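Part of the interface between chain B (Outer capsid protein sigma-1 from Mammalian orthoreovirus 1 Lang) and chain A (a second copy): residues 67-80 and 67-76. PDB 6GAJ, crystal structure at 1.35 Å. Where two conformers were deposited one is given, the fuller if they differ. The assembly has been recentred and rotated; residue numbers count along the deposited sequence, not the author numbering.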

# COMPACT_ATOMS: atom_id res chain seq x y z
N GLN B 67 1.21 -7.96 1.03
CA GLN B 67 0.64 -8.30 -0.26
C GLN B 67 0.82 -7.13 -1.22
O GLN B 67 1.12 -7.32 -2.40
CB GLN B 67 -0.87 -8.54 -0.11
CG GLN B 67 -1.24 -9.81 0.61
CD GLN B 67 -2.74 -9.85 0.89
OE1 GLN B 67 -3.45 -8.84 1.09
NE2 GLN B 67 -3.28 -11.05 0.87
N ASN B 68 0.61 -5.92 -0.74
CA ASN B 68 0.70 -4.74 -1.61
C ASN B 68 2.14 -4.50 -2.01
O ASN B 68 2.39 -4.13 -3.16
CB ASN B 68 0.13 -3.52 -0.94
CG ASN B 68 -1.39 -3.55 -0.87
OD1 ASN B 68 -2.05 -4.49 -1.36
ND2 ASN B 68 -1.97 -2.51 -0.25
N THR B 69 3.12 -4.77 -1.13
CA THR B 69 4.52 -4.58 -1.54
C THR B 69 4.81 -5.50 -2.74
O THR B 69 5.46 -5.14 -3.74
CB THR B 69 5.40 -4.97 -0.36
OG1 THR B 69 5.12 -4.08 0.71
CG2 THR B 69 6.93 -4.90 -0.73
N GLN B 70 4.30 -6.74 -2.66
CA GLN B 70 4.51 -7.71 -3.74
C GLN B 70 3.77 -7.30 -5.02
O GLN B 70 4.34 -7.41 -6.14
CB GLN B 70 4.04 -9.08 -3.27
CG GLN B 70 4.58 -10.13 -4.23
CD GLN B 70 4.20 -11.53 -3.83
OE1 GLN B 70 4.59 -12.00 -2.74
NE2 GLN B 70 3.58 -12.25 -4.80
N SER B 71 2.51 -6.87 -4.90
CA SER B 71 1.77 -6.42 -6.08
C SER B 71 2.47 -5.23 -6.75
O SER B 71 2.48 -5.13 -7.97
CB SER B 71 0.38 -5.95 -5.71
OG SER B 71 -0.34 -7.06 -5.19
N ILE B 72 3.01 -4.32 -5.94
CA ILE B 72 3.73 -3.17 -6.55
C ILE B 72 4.94 -3.68 -7.30
O ILE B 72 5.21 -3.16 -8.41
CB ILE B 72 4.13 -2.24 -5.40
CG1 ILE B 72 2.86 -1.50 -4.90
CG2 ILE B 72 5.20 -1.22 -5.83
CD1 ILE B 72 2.99 -0.82 -3.53
N SER B 73 5.64 -4.70 -6.79
CA SER B 73 6.84 -5.21 -7.47
C SER B 73 6.39 -5.85 -8.81
O SER B 73 7.06 -5.62 -9.82
CB SER B 73 7.44 -6.30 -6.58
OG SER B 73 8.66 -6.71 -7.20
N SER B 74 5.27 -6.57 -8.85
CA SER B 74 4.76 -7.21 -10.06
C SER B 74 4.40 -6.14 -11.10
O SER B 74 4.71 -6.28 -12.29
CB SER B 74 3.50 -8.01 -9.75
OG SER B 74 2.92 -8.51 -10.95
N LEU B 75 3.71 -5.07 -10.65
CA LEU B 75 3.35 -4.01 -11.61
C LEU B 75 4.64 -3.37 -12.16
O LEU B 75 4.69 -3.05 -13.37
CB LEU B 75 2.53 -2.91 -10.88
CG LEU B 75 1.14 -3.40 -10.48
CD1 LEU B 75 0.44 -2.33 -9.64
CD2 LEU B 75 0.29 -3.81 -11.75
N GLY B 76 5.64 -3.18 -11.31
CA GLY B 76 6.90 -2.63 -11.76
C GLY B 76 7.56 -3.51 -12.79
O GLY B 76 8.08 -2.99 -13.79
N ASP B 77 7.48 -4.82 -12.66
CA ASP B 77 8.09 -5.70 -13.68
C ASP B 77 7.34 -5.55 -15.00
O ASP B 77 7.96 -5.54 -16.08
CB ASP B 77 8.09 -7.17 -13.23
CG ASP B 77 9.02 -7.47 -12.07
OD1 ASP B 77 9.96 -6.69 -11.85
OD2 ASP B 77 8.80 -8.50 -11.39
N ARG B 78 6.02 -5.38 -14.94
CA ARG B 78 5.24 -5.20 -16.17
C ARG B 78 5.50 -3.86 -16.85
O ARG B 78 5.61 -3.83 -18.08
CB ARG B 78 3.76 -5.40 -15.89
CG ARG B 78 3.47 -6.89 -15.59
CD ARG B 78 2.11 -7.15 -15.03
NE ARG B 78 1.07 -6.87 -16.04
CZ ARG B 78 -0.21 -6.71 -15.75
NH1 ARG B 78 -0.62 -6.75 -14.47
NH2 ARG B 78 -1.11 -6.52 -16.73
N ILE B 79 5.62 -2.75 -16.09
CA ILE B 79 5.88 -1.50 -16.76
C ILE B 79 7.32 -1.46 -17.23
O ILE B 79 7.54 -0.94 -18.35
CB ILE B 79 5.44 -0.27 -15.90
CG1 ILE B 79 5.50 1.05 -16.71
CG2 ILE B 79 6.26 -0.17 -14.61
CD1 ILE B 79 4.42 1.23 -17.72
N ASN B 80 8.26 -2.08 -16.50
CA ASN B 80 9.66 -2.23 -16.96
C ASN B 80 9.72 -2.87 -18.31
O ASN B 80 10.56 -2.51 -19.16
CB ASN B 80 10.37 -3.19 -16.03
CG ASN B 80 10.92 -2.54 -14.80
OD1 ASN B 80 10.80 -1.33 -14.61
ND2 ASN B 80 11.56 -3.34 -13.93
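Chain A 67-76: QNTQSISSLG

Chain A residues 67-76 form an uninterrupted stretch of α-helix, with i to i-4 backbone hydrogen bonds running from Ser A71 N to Gln A67 O through to Gly A76 N to Ile A72 O. It runs in the same direction as the chain B helix, crossing it at 23° with a closest axial approach of 10.4 Å. The register is nearly even: the CA atoms of Ile A72 and Ile B72 lie 7.0 Å apart, while Asn A68 CA is 6.4 Å from Thr B69 CA and Leu A75 CA is 6.8 Å from Gly B76 CA.

Packing is of the knobs-into-holes kind, and reciprocal. Leu A75, in the m,t rotamer, inserts among Ile B72, Leu B75, Gly B76 and Ile B79. Its CD1 is 3.9 Å from Leu B75 CB, and its CD2 lies 3.7 Å from both Gly B76 CA and Ile B79 CG2, reaching the chain B backbone where glycine has no side chain. In return, Ile B72 fits among Asn A68, Ser A71, Ile A72 and Leu A75, its CD1 3.6 Å from Asn A68 CB and 3.7 Å from Ile A72 CG1, its CG2 3.6 Å from Ser A71 CB.

One hydrogen bond joins the stretches: Asn A68 ND2 donates to Thr B69 OG1 at 2.9 Å, nearly linear at 170°, adding a polar tie beside the apolar contacts.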

# COMPACT_ATOMS: atom_id res chain seq x y z
N GLN A 67 6.80 3.96 1.93
CA GLN A 67 7.61 3.48 0.83
C GLN A 67 6.70 3.00 -0.30
O GLN A 67 6.95 3.28 -1.47
CB GLN A 67 8.51 2.35 1.27
CG GLN A 67 9.63 2.80 2.22
CD GLN A 67 10.75 3.58 1.54
OE1 GLN A 67 11.03 3.44 0.34
NE2 GLN A 67 11.41 4.42 2.32
N ASN A 68 5.62 2.28 0.05
CA ASN A 68 4.70 1.78 -0.99
C ASN A 68 3.90 2.92 -1.61
O ASN A 68 3.71 2.92 -2.83
CB ASN A 68 3.73 0.75 -0.40
CG ASN A 68 4.40 -0.59 -0.17
OD1 ASN A 68 5.55 -0.81 -0.56
ND2 ASN A 68 3.72 -1.53 0.48
N THR A 69 3.52 3.94 -0.84
CA THR A 69 2.82 5.07 -1.45
C THR A 69 3.74 5.75 -2.48
O THR A 69 3.31 6.12 -3.57
CB THR A 69 2.46 6.06 -0.35
OG1 THR A 69 1.64 5.39 0.60
CG2 THR A 69 1.70 7.28 -0.88
N GLN A 70 5.05 5.84 -2.15
CA GLN A 70 6.07 6.43 -3.02
C GLN A 70 6.22 5.61 -4.30
O GLN A 70 6.28 6.18 -5.41
CB GLN A 70 7.41 6.55 -2.26
CG GLN A 70 7.45 7.81 -1.40
CD GLN A 70 8.59 7.84 -0.44
OE1 GLN A 70 8.37 8.08 0.76
NE2 GLN A 70 9.80 7.59 -0.94
N SER A 71 6.29 4.26 -4.15
CA SER A 71 6.42 3.39 -5.30
C SER A 71 5.20 3.50 -6.19
O SER A 71 5.34 3.51 -7.42
CB SER A 71 6.54 1.94 -4.85
OG SER A 71 7.74 1.71 -4.13
N ILE A 72 4.02 3.60 -5.61
CA ILE A 72 2.81 3.76 -6.39
C ILE A 72 2.82 5.05 -7.16
O ILE A 72 2.41 5.06 -8.34
CB ILE A 72 1.59 3.64 -5.46
CG1 ILE A 72 1.42 2.18 -4.98
CG2 ILE A 72 0.31 4.17 -6.17
CD1 ILE A 72 0.51 2.07 -3.72
N SER A 73 3.32 6.14 -6.56
CA SER A 73 3.37 7.42 -7.26
C SER A 73 4.32 7.29 -8.46
O SER A 73 4.02 7.80 -9.55
CB SER A 73 3.87 8.48 -6.28
OG SER A 73 3.70 9.75 -6.88
N SER A 74 5.47 6.61 -8.28
CA SER A 74 6.45 6.43 -9.33
C SER A 74 5.84 5.65 -10.50
O SER A 74 6.00 6.03 -11.67
CB SER A 74 7.71 5.77 -8.79
OG SER A 74 8.59 5.41 -9.86
N LEU A 75 5.14 4.53 -10.17
CA LEU A 75 4.52 3.70 -11.20
C LEU A 75 3.46 4.52 -11.93
O LEU A 75 3.35 4.43 -13.18
CB LEU A 75 3.89 2.51 -10.56
CG LEU A 75 4.86 1.47 -10.00
CD1 LEU A 75 4.06 0.34 -9.31
CD2 LEU A 75 5.79 0.88 -11.13
N GLY A 76 2.68 5.33 -11.20
CA GLY A 76 1.67 6.18 -11.80
C GLY A 76 2.28 7.17 -12.77
O GLY A 76 1.76 7.37 -13.89